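Local coordinates for M152 protein (Murid herpesvirus 1, PDB 4G59) that probably serves viral immune evasion, binding host RAE-1 ligands of the NKG2D receptor and keeping MHC class I molecules off the cell surface, at residues Y4-V15 with P255-S265; L41-R49 with T203-I211. All coordinates share one frame; numbering follows the deposited sequence.

Contact 1: Y4-V15 with P255-S265; sequences YMDVRIFEDERV and PTGWYATVKYS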
loop_
_atom_site.group_PDB
_atom_site.type_symbol
_atom_site.label_atom_id
_atom_site.label_comp_id
_atom_site.label_asym_id
_atom_site.label_seq_id
_atom_site.Cartn_x
_atom_site.Cartn_y
_atom_site.Cartn_z
ATOM N N TYR B 4 -18.867 22.948 -10.064
ATOM C CA TYR B 4 -19.768 22.539 -8.993
ATOM C C TYR B 4 -19.080 22.684 -7.638
ATOM O O TYR B 4 -19.720 23.019 -6.630
ATOM C CB TYR B 4 -20.245 21.094 -9.227
ATOM C CG TYR B 4 -19.131 20.077 -9.337
ATOM C CD1 TYR B 4 -18.881 19.183 -8.303
ATOM C CD2 TYR B 4 -18.332 20.007 -10.469
ATOM C CE1 TYR B 4 -17.857 18.249 -8.387
ATOM C CE2 TYR B 4 -17.296 19.074 -10.567
ATOM C CZ TYR B 4 -17.062 18.196 -9.517
ATOM O OH TYR B 4 -16.040 17.273 -9.591
ATOM N N MET B 5 -17.768 22.434 -7.643
ATOM C CA MET B 5 -16.908 22.567 -6.463
ATOM C C MET B 5 -16.083 23.830 -6.563
ATOM O O MET B 5 -15.876 24.354 -7.658
ATOM C CB MET B 5 -15.935 21.392 -6.381
ATOM C CG MET B 5 -15.098 21.214 -7.625
ATOM S SD MET B 5 -13.632 20.154 -7.520
ATOM C CE MET B 5 -12.835 20.770 -9.016
ATOM N N ASP B 6 -15.609 24.333 -5.429
ATOM C CA ASP B 6 -14.573 25.361 -5.519
ATOM C C ASP B 6 -13.273 24.953 -4.827
ATOM O O ASP B 6 -13.272 24.327 -3.758
ATOM C CB ASP B 6 -15.056 26.774 -5.137
ATOM C CG ASP B 6 -15.412 26.904 -3.681
ATOM O OD1 ASP B 6 -14.557 27.333 -2.875
ATOM O OD2 ASP B 6 -16.565 26.592 -3.342
ATOM N N VAL B 7 -12.174 25.290 -5.493
ATOM C CA VAL B 7 -10.830 24.973 -5.044
ATOM C C VAL B 7 -10.126 26.284 -4.721
ATOM O O VAL B 7 -9.861 27.094 -5.623
ATOM C CB VAL B 7 -10.054 24.238 -6.158
ATOM C CG1 VAL B 7 -8.627 23.927 -5.721
ATOM C CG2 VAL B 7 -10.787 22.963 -6.557
ATOM N N ARG B 8 -9.841 26.502 -3.440
ATOM C CA ARG B 8 -9.092 27.676 -3.003
ATOM C C ARG B 8 -7.648 27.262 -2.731
ATOM O O ARG B 8 -7.386 26.257 -2.051
ATOM C CB ARG B 8 -9.718 28.295 -1.748
ATOM C CG ARG B 8 -11.077 28.953 -1.967
ATOM C CD ARG B 8 -11.684 29.489 -0.663
ATOM N NE ARG B 8 -12.432 28.477 0.092
ATOM C CZ ARG B 8 -12.099 28.033 1.304
ATOM N NH1 ARG B 8 -11.028 28.502 1.926
ATOM N NH2 ARG B 8 -12.842 27.113 1.903
ATOM N N ILE B 9 -6.707 28.033 -3.252
ATOM C CA ILE B 9 -5.304 27.701 -3.074
ATOM C C ILE B 9 -4.605 28.687 -2.141
ATOM O O ILE B 9 -4.699 29.893 -2.335
ATOM C CB ILE B 9 -4.608 27.611 -4.429
ATOM C CG1 ILE B 9 -5.200 26.442 -5.193
ATOM C CG2 ILE B 9 -3.099 27.427 -4.256
ATOM C CD1 ILE B 9 -4.866 26.435 -6.661
ATOM N N PHE B 10 -3.916 28.175 -1.128
ATOM C CA PHE B 10 -3.265 29.035 -0.147
ATOM C C PHE B 10 -1.761 28.844 -0.202
ATOM O O PHE B 10 -1.254 27.741 -0.021
ATOM C CB PHE B 10 -3.799 28.755 1.265
ATOM C CG PHE B 10 -5.291 28.932 1.388
ATOM C CD1 PHE B 10 -5.840 30.183 1.662
ATOM C CD2 PHE B 10 -6.151 27.861 1.201
ATOM C CE1 PHE B 10 -7.226 30.353 1.760
ATOM C CE2 PHE B 10 -7.530 28.026 1.306
ATOM C CZ PHE B 10 -8.062 29.276 1.586
ATOM N N GLU B 11 -1.055 29.920 -0.493
ATOM C CA GLU B 11 0.387 29.875 -0.545
ATOM C C GLU B 11 0.920 30.936 0.382
ATOM O O GLU B 11 0.508 32.077 0.312
ATOM C CB GLU B 11 0.870 30.134 -1.969
ATOM C CG GLU B 11 0.159 29.297 -3.000
ATOM C CD GLU B 11 0.248 29.867 -4.389
ATOM O OE1 GLU B 11 0.969 29.298 -5.227
ATOM O OE2 GLU B 11 -0.428 30.874 -4.652
ATOM N N ASP B 12 1.845 30.568 1.249
ATOM C CA ASP B 12 2.456 31.563 2.100
ATOM C C ASP B 12 3.861 31.765 1.591
ATOM O O ASP B 12 4.122 32.686 0.829
ATOM C CB ASP B 12 2.487 31.100 3.554
ATOM C CG ASP B 12 3.193 32.085 4.463
ATOM O OD1 ASP B 12 3.235 33.282 4.125
ATOM O OD2 ASP B 12 3.704 31.664 5.519
ATOM N N GLU B 13 4.761 30.885 1.996
ATOM C CA GLU B 13 6.130 30.951 1.539
ATOM C C GLU B 13 6.504 29.588 0.997
ATOM O O GLU B 13 6.322 28.591 1.679
ATOM C CB GLU B 13 7.042 31.337 2.706
ATOM C CG GLU B 13 8.078 32.384 2.364
ATOM C CD GLU B 13 8.782 32.958 3.575
ATOM O OE1 GLU B 13 8.721 32.350 4.655
ATOM O OE2 GLU B 13 9.401 34.026 3.445
ATOM N N ARG B 14 7.034 29.527 -0.217
ATOM C CA ARG B 14 7.476 28.238 -0.746
ATOM C C ARG B 14 8.555 27.629 0.149
ATOM O O ARG B 14 9.516 28.313 0.523
ATOM C CB ARG B 14 7.979 28.358 -2.193
ATOM C CG ARG B 14 6.884 28.268 -3.256
ATOM C CD ARG B 14 6.170 26.904 -3.260
ATOM N NE ARG B 14 4.923 26.958 -4.027
ATOM C CZ ARG B 14 4.751 26.426 -5.233
ATOM N NH1 ARG B 14 5.736 25.764 -5.822
ATOM N NH2 ARG B 14 3.587 26.536 -5.850
ATOM N N VAL B 15 8.383 26.358 0.516
ATOM C CA VAL B 15 9.400 25.632 1.280
ATOM C C VAL B 15 10.336 24.874 0.343
ATOM O O VAL B 15 9.892 24.108 -0.516
ATOM C CB VAL B 15 8.782 24.634 2.258
ATOM C CG1 VAL B 15 9.879 23.932 3.048
ATOM C CG2 VAL B 15 7.783 25.320 3.197
ATOM N N PRO B 255 4.388 19.632 1.040
ATOM C CA PRO B 255 5.538 20.005 1.865
ATOM C C PRO B 255 6.181 21.292 1.352
ATOM O O PRO B 255 6.915 21.931 2.099
ATOM C CB PRO B 255 6.516 18.825 1.685
ATOM C CG PRO B 255 5.700 17.704 1.097
ATOM C CD PRO B 255 4.531 18.305 0.402
ATOM N N THR B 256 5.912 21.669 0.104
ATOM C CA THR B 256 6.475 22.909 -0.425
ATOM C C THR B 256 5.757 24.155 0.087
ATOM O O THR B 256 6.161 25.277 -0.229
ATOM C CB THR B 256 6.517 22.917 -1.940
ATOM O OG1 THR B 256 5.180 22.834 -2.441
ATOM C CG2 THR B 256 7.306 21.749 -2.426
ATOM N N GLY B 257 4.700 23.971 0.872
ATOM C CA GLY B 257 4.162 25.085 1.635
ATOM C C GLY B 257 2.838 25.664 1.193
ATOM O O GLY B 257 2.313 26.580 1.820
ATOM N N TRP B 258 2.290 25.136 0.113
ATOM C CA TRP B 258 0.950 25.499 -0.286
ATOM C C TRP B 258 -0.062 24.455 0.189
ATOM O O TRP B 258 0.308 23.308 0.449
ATOM C CB TRP B 258 0.892 25.664 -1.799
ATOM C CG TRP B 258 1.148 24.405 -2.583
ATOM C CD1 TRP B 258 2.335 24.006 -3.138
ATOM C CD2 TRP B 258 0.180 23.396 -2.931
ATOM N NE1 TRP B 258 2.159 22.815 -3.803
ATOM C CE2 TRP B 258 0.848 22.422 -3.697
ATOM C CE3 TRP B 258 -1.187 23.234 -2.673
ATOM C CZ2 TRP B 258 0.196 21.288 -4.201
ATOM C CZ3 TRP B 258 -1.837 22.106 -3.174
ATOM C CH2 TRP B 258 -1.145 21.150 -3.931
ATOM N N TYR B 259 -1.332 24.850 0.325
ATOM C CA TYR B 259 -2.398 23.880 0.527
ATOM C C TYR B 259 -3.641 24.333 -0.200
ATOM O O TYR B 259 -3.820 25.532 -0.432
ATOM C CB TYR B 259 -2.673 23.626 2.009
ATOM C CG TYR B 259 -3.217 24.798 2.787
ATOM C CD1 TYR B 259 -4.588 24.981 2.941
ATOM C CD2 TYR B 259 -2.361 25.704 3.401
ATOM C CE1 TYR B 259 -5.090 26.045 3.677
ATOM C CE2 TYR B 259 -2.855 26.772 4.134
ATOM C CZ TYR B 259 -4.217 26.937 4.266
ATOM O OH TYR B 259 -4.695 28.000 4.994
ATOM N N ALA B 260 -4.495 23.377 -0.576
ATOM C CA ALA B 260 -5.728 23.699 -1.281
ATOM C C ALA B 260 -6.922 23.146 -0.522
ATOM O O ALA B 260 -6.866 22.046 0.036
ATOM C CB ALA B 260 -5.701 23.139 -2.686
ATOM N N THR B 261 -8.009 23.907 -0.493
ATOM C CA THR B 261 -9.240 23.392 0.087
ATOM C C THR B 261 -10.123 23.015 -1.090
ATOM O O THR B 261 -10.159 23.740 -2.108
ATOM C CB THR B 261 -9.946 24.430 0.975
ATOM O OG1 THR B 261 -10.222 25.593 0.192
ATOM C CG2 THR B 261 -9.059 24.842 2.123
ATOM N N VAL B 262 -10.804 21.874 -0.970
ATOM C CA VAL B 262 -11.698 21.429 -2.027
ATOM C C VAL B 262 -13.013 21.124 -1.350
ATOM O O VAL B 262 -13.045 20.365 -0.378
ATOM C CB VAL B 262 -11.199 20.156 -2.728
ATOM C CG1 VAL B 262 -11.957 19.949 -4.019
ATOM C CG2 VAL B 262 -9.700 20.212 -2.999
ATOM N N LYS B 263 -14.094 21.716 -1.855
ATOM C CA LYS B 263 -15.406 21.521 -1.249
ATOM C C LYS B 263 -16.493 21.937 -2.209
ATOM O O LYS B 263 -16.187 22.426 -3.292
ATOM C CB LYS B 263 -15.514 22.348 0.018
ATOM C CG LYS B 263 -15.490 23.815 -0.253
ATOM C CD LYS B 263 -15.867 24.559 0.999
ATOM C CE LYS B 263 -16.082 26.024 0.671
ATOM N NZ LYS B 263 -17.182 26.293 -0.317
ATOM N N TYR B 264 -17.754 21.728 -1.837
ATOM C CA TYR B 264 -18.877 22.174 -2.667
ATOM C C TYR B 264 -19.361 23.579 -2.241
ATOM O O TYR B 264 -19.365 23.908 -1.046
ATOM C CB TYR B 264 -20.052 21.195 -2.553
ATOM C CG TYR B 264 -19.836 19.784 -3.065
ATOM C CD1 TYR B 264 -19.761 18.714 -2.180
ATOM C CD2 TYR B 264 -19.767 19.513 -4.431
ATOM C CE1 TYR B 264 -19.588 17.407 -2.637
ATOM C CE2 TYR B 264 -19.593 18.211 -4.907
ATOM C CZ TYR B 264 -19.505 17.161 -4.000
ATOM O OH TYR B 264 -19.340 15.864 -4.465
ATOM N N SER B 265 -19.770 24.404 -3.202
ATOM C CA SER B 265 -20.467 25.654 -2.859
ATOM C C SER B 265 -21.633 25.921 -3.792
ATOM O O SER B 265 -21.698 25.330 -4.872
ATOM C CB SER B 265 -19.523 26.863 -2.838
ATOM O OG SER B 265 -18.823 26.965 -1.608
HETATM O O HOH W 1 -12.370 25.501 -1.088
#
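V15 N donates to T256 O over 2.6 Å. The N-H points almost straight at the oxygen but arrives from above the carbonyl plane. This bond lies in the loops beyond strands 5-11 and 258-264. The strands run antiparallel, with axes 4.7 Å apart at closest. R8 with T261 and F10 with Y259 are hydrogen-bonded pairs with two backbone bonds each. The F10 N to Y259 O bond measures 2.7 Å.

F10, Y259, R8 and T261 share one face of the sheet. The F10 and Y259 rings are tilted by 23° and offset, with little of one lying over the other. Instead F10 CB sits over the Y259 ring in a CH-pi contact, 3.7 Å from its centroid. Y259 holds CG between its backbone N and carbonyl carbon (chi1 65°), which brings the ring across to F10. T261 CG2 meets the edge of the F10 ring, 3.6 Å from F10 CE2. R8 bends at chi3 (-85°) and lays its guanidinium flat over T261 OG1, with R8 CZ 3.3 Å from that oxygen. On the other face V7 CG2 lies alongside V262 CG1 at 4.1 Å.

W258, R14 and T256 all reach D179, just past helix 161-178. Within the chain, strand 5-11 is an outermost strand of its four-stranded sheet. Strand 258-264 is bonded to 250-253 as well, while M5, W258 and Y264 pack on strand 185-191.

Contact 2: L41-R49 with T203-I211; sequences LEQSSDIFR and TQVPLAYNI. With NAG (2-acetamido-2-deoxy-beta-D-glucopyranose), chain F.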
loop_
_atom_site.group_PDB
_atom_site.type_symbol
_atom_site.label_atom_id
_atom_site.label_comp_id
_atom_site.label_asym_id
_atom_site.label_seq_id
_atom_site.Cartn_x
_atom_site.Cartn_y
_atom_site.Cartn_z
ATOM N N LEU B 41 12.683 10.761 -1.677
ATOM C CA LEU B 41 13.398 11.777 -0.912
ATOM C C LEU B 41 12.528 12.058 0.291
ATOM O O LEU B 41 11.406 11.577 0.322
ATOM C CB LEU B 41 13.606 13.029 -1.769
ATOM C CG LEU B 41 14.585 12.784 -2.909
ATOM C CD1 LEU B 41 14.786 14.040 -3.745
ATOM C CD2 LEU B 41 15.921 12.337 -2.321
ATOM N N GLU B 42 13.021 12.814 1.267
ATOM C CA GLU B 42 12.335 12.924 2.549
ATOM C C GLU B 42 10.913 13.510 2.473
ATOM O O GLU B 42 10.028 13.083 3.214
ATOM C CB GLU B 42 13.184 13.689 3.568
ATOM C CG GLU B 42 12.675 13.564 4.995
ATOM C CD GLU B 42 13.452 14.425 5.967
ATOM O OE1 GLU B 42 14.453 15.044 5.547
ATOM O OE2 GLU B 42 13.066 14.483 7.151
ATOM N N GLN B 43 10.679 14.473 1.591
ATOM C CA GLN B 43 9.328 15.010 1.466
ATOM C C GLN B 43 8.659 14.633 0.120
ATOM O O GLN B 43 7.689 15.278 -0.292
ATOM C CB GLN B 43 9.320 16.529 1.709
ATOM C CG GLN B 43 9.408 16.943 3.189
ATOM C CD GLN B 43 10.830 17.277 3.664
ATOM O OE1 GLN B 43 11.790 17.288 2.882
ATOM N NE2 GLN B 43 10.961 17.555 4.960
ATOM N N SER B 44 9.171 13.589 -0.553
ATOM C CA SER B 44 8.607 13.148 -1.845
ATOM C C SER B 44 7.896 11.796 -1.728
ATOM O O SER B 44 8.117 11.045 -0.778
ATOM C CB SER B 44 9.690 13.080 -2.941
ATOM O OG SER B 44 10.354 11.827 -2.980
ATOM N N SER B 45 7.034 11.492 -2.692
ATOM C CA SER B 45 6.498 10.135 -2.816
ATOM C C SER B 45 7.527 9.388 -3.666
ATOM O O SER B 45 8.631 9.904 -3.853
ATOM C CB SER B 45 5.138 10.175 -3.493
ATOM O OG SER B 45 5.230 10.852 -4.727
ATOM N N ASP B 46 7.234 8.204 -4.188
ATOM C CA ASP B 46 8.304 7.525 -4.927
ATOM C C ASP B 46 8.658 8.242 -6.216
ATOM O O ASP B 46 7.778 8.587 -7.030
ATOM C CB ASP B 46 8.001 6.059 -5.239
ATOM C CG ASP B 46 7.629 5.259 -4.025
ATOM O OD1 ASP B 46 8.059 5.598 -2.901
ATOM O OD2 ASP B 46 6.888 4.271 -4.220
ATOM N N ILE B 47 9.950 8.488 -6.386
ATOM C CA ILE B 47 10.460 9.074 -7.627
ATOM C C ILE B 47 10.851 7.958 -8.617
ATOM O O ILE B 47 10.648 8.066 -9.845
ATOM C CB ILE B 47 11.647 9.996 -7.336
ATOM C CG1 ILE B 47 11.195 11.143 -6.421
ATOM C CG2 ILE B 47 12.249 10.546 -8.611
ATOM C CD1 ILE B 47 12.370 11.907 -5.743
ATOM N N PHE B 48 11.402 6.874 -8.075
ATOM C CA PHE B 48 11.700 5.708 -8.893
ATOM C C PHE B 48 11.111 4.469 -8.249
ATOM O O PHE B 48 11.214 4.282 -7.023
ATOM C CB PHE B 48 13.198 5.544 -9.068
ATOM C CG PHE B 48 13.575 4.358 -9.898
ATOM C CD1 PHE B 48 13.432 4.392 -11.284
ATOM C CD2 PHE B 48 14.083 3.204 -9.304
ATOM C CE1 PHE B 48 13.786 3.291 -12.068
ATOM C CE2 PHE B 48 14.429 2.110 -10.075
ATOM C CZ PHE B 48 14.280 2.156 -11.460
ATOM N N ARG B 49 10.479 3.628 -9.065
ATOM C CA ARG B 49 9.905 2.396 -8.549
ATOM C C ARG B 49 9.908 1.287 -9.580
ATOM O O ARG B 49 9.575 1.493 -10.764
ATOM C CB ARG B 49 8.481 2.603 -8.003
ATOM C CG ARG B 49 7.929 1.357 -7.284
ATOM C CD ARG B 49 6.407 1.369 -7.163
ATOM N NE ARG B 49 5.870 2.383 -6.244
ATOM C CZ ARG B 49 4.564 2.650 -6.097
ATOM N NH1 ARG B 49 3.647 1.993 -6.819
ATOM N NH2 ARG B 49 4.168 3.589 -5.234
ATOM N N THR B 203 -1.885 14.524 -10.338
ATOM C CA THR B 203 -0.729 15.396 -10.448
ATOM C C THR B 203 0.443 14.627 -11.036
ATOM O O THR B 203 0.435 13.390 -11.040
ATOM C CB THR B 203 -0.360 15.961 -9.056
ATOM O OG1 THR B 203 0.631 16.992 -9.180
ATOM C CG2 THR B 203 0.138 14.834 -8.091
ATOM N N GLN B 204 1.445 15.352 -11.529
ATOM C CA GLN B 204 2.651 14.733 -12.094
ATOM C C GLN B 204 3.892 15.099 -11.285
ATOM O O GLN B 204 5.029 15.008 -11.766
ATOM C CB GLN B 204 2.839 15.191 -13.533
ATOM C CG GLN B 204 1.733 14.729 -14.497
ATOM C CD GLN B 204 1.935 15.276 -15.912
ATOM O OE1 GLN B 204 3.004 15.797 -16.243
ATOM N NE2 GLN B 204 0.908 15.163 -16.745
ATOM N N VAL B 205 3.654 15.534 -10.054
ATOM C CA VAL B 205 4.696 16.046 -9.188
ATOM C C VAL B 205 4.719 15.213 -7.912
ATOM O O VAL B 205 3.837 15.344 -7.067
ATOM C CB VAL B 205 4.432 17.508 -8.858
ATOM C CG1 VAL B 205 5.440 18.030 -7.823
ATOM C CG2 VAL B 205 4.497 18.329 -10.129
ATOM N N PRO B 206 5.733 14.346 -7.779
ATOM C CA PRO B 206 5.754 13.364 -6.688
ATOM C C PRO B 206 6.119 13.930 -5.318
ATOM O O PRO B 206 7.207 13.640 -4.790
ATOM C CB PRO B 206 6.836 12.366 -7.135
ATOM C CG PRO B 206 7.770 13.195 -8.066
ATOM C CD PRO B 206 6.814 14.128 -8.771
ATOM N N LEU B 207 5.213 14.675 -4.707
ATOM C CA LEU B 207 5.461 15.144 -3.340
ATOM C C LEU B 207 4.674 14.330 -2.316
ATOM O O LEU B 207 3.667 13.683 -2.652
ATOM C CB LEU B 207 5.141 16.637 -3.207
ATOM C CG LEU B 207 6.084 17.560 -3.972
ATOM C CD1 LEU B 207 5.482 18.949 -4.182
ATOM C CD2 LEU B 207 7.434 17.634 -3.220
ATOM N N ALA B 208 5.135 14.348 -1.066
ATOM C CA ALA B 208 4.402 13.653 -0.006
ATOM C C ALA B 208 3.206 14.470 0.452
ATOM O O ALA B 208 3.218 15.055 1.522
ATOM C CB ALA B 208 5.300 13.316 1.165
ATOM N N TYR B 209 2.166 14.502 -0.366
ATOM C CA TYR B 209 0.989 15.281 -0.046
ATOM C C TYR B 209 0.235 14.679 1.123
ATOM O O TYR B 209 0.265 13.470 1.363
ATOM C CB TYR B 209 0.047 15.347 -1.247
ATOM C CG TYR B 209 0.668 15.886 -2.519
ATOM C CD1 TYR B 209 0.786 17.251 -2.743
ATOM C CD2 TYR B 209 1.099 15.020 -3.514
ATOM C CE1 TYR B 209 1.341 17.737 -3.935
ATOM C CE2 TYR B 209 1.649 15.488 -4.692
ATOM C CZ TYR B 209 1.776 16.835 -4.894
ATOM O OH TYR B 209 2.331 17.267 -6.079
ATOM N N ASN B 210 -0.440 15.548 1.863
ATOM C CA ASN B 210 -1.291 15.114 2.951
ATOM C C ASN B 210 -2.710 15.590 2.693
ATOM O O ASN B 210 -2.950 16.781 2.497
ATOM C CB ASN B 210 -0.782 15.660 4.285
ATOM C CG ASN B 210 -1.635 15.220 5.458
ATOM O OD1 ASN B 210 -2.618 14.498 5.289
ATOM N ND2 ASN B 210 -1.264 15.656 6.656
ATOM N N ILE B 211 -3.652 14.656 2.703
ATOM C CA ILE B 211 -5.054 14.994 2.532
ATOM C C ILE B 211 -5.800 14.657 3.834
ATOM O O ILE B 211 -5.629 13.569 4.393
ATOM C CB ILE B 211 -5.649 14.262 1.321
ATOM C CG1 ILE B 211 -7.115 14.602 1.134
ATOM C CG2 ILE B 211 -5.515 12.775 1.455
ATOM C CD1 ILE B 211 -7.581 14.331 -0.311
HETATM C C1 NAG F . -0.840 15.001 7.809
HETATM C C2 NAG F . 0.475 15.690 8.154
HETATM C C3 NAG F . 1.034 15.083 9.430
HETATM C C4 NAG F . -0.015 15.245 10.515
HETATM C C5 NAG F . -1.283 14.537 10.057
HETATM C C6 NAG F . -2.364 14.597 11.128
HETATM C C7 NAG F . 1.860 16.590 6.378
HETATM C C8 NAG F . 2.839 16.307 5.277
HETATM N N2 NAG F . 1.423 15.540 7.068
HETATM O O3 NAG F . 2.215 15.753 9.803
HETATM O O4 NAG F . 0.445 14.672 11.716
HETATM O O5 NAG F . -1.744 15.170 8.884
HETATM O O6 NAG F . -3.533 13.967 10.653
HETATM O O7 NAG F . 1.496 17.742 6.609
#
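A type I turn from L41 to S44 presents its end, and S45 after it, to two inverse gamma turns centred on P206 and A208. Two backbone bonds join them around a single bridge between S44 and L207. A208 N donates to Q43 O at 2.8 Å, and S45 N to P206 O at 3.0 Å. Both donors stand above the plane of the carbonyl they meet.

P206 lies against both serines and I47, with I47 CG1 4.3 Å from P206 CG. S44 CB touches P206 O at 3.1 Å. S44 OG is held between N and carbonyl carbon (chi1 88°), where it takes the L41 N-H at 2.9 Å and donates in plane to a lone pair of S45 O. This hydroxyl links the start of the turn to the carbonyl just after it. S45 OG rests against the proline backbone, 3.2 Å from P206 CA. On the second segment V205 O accepts from L207 N and from Y209 OH, the latter at 2.6 Å. That bond tethers the hydroxyl end of Y209, and L207 CB sits over one face of its ring, offset toward the rim. N210 carries an N-linked NAG on ND2.

R49 grips D46 OD2 side-on with NE and NH2, and OD2 lies in the guanidinium plane. I47 and F48 form a classic beta bulge opposite I39 of strand 34-40. I47 also packs on W168 and I175 of helix 161-178, V205 touches M178 of that helix, and S45 and Y209 lean on strand 231-238.

Along the chain contact 2 is nested inside contact 1: the order is 4-15, 41-49, 203-211, 255-265. Their centres lie about 17 Å apart. Contact 1 pairs the two ends of the modelled chain. Contact 2 joins the MHC-like N-terminal region to the later beta sheets. Both reach the same four-stranded sheet, in which 5-11 and 210-213 are the outermost strands within the chain. They also touch: P255 CG is 3.4 Å from Q43 O, and W258 CZ2 is 3.7 Å from Y209 CE1. The N-terminal strand thus joins the C-terminal sheet before the chain builds the eight-stranded sheet, so that the four-stranded sheet is built from both ends of the modelled chain.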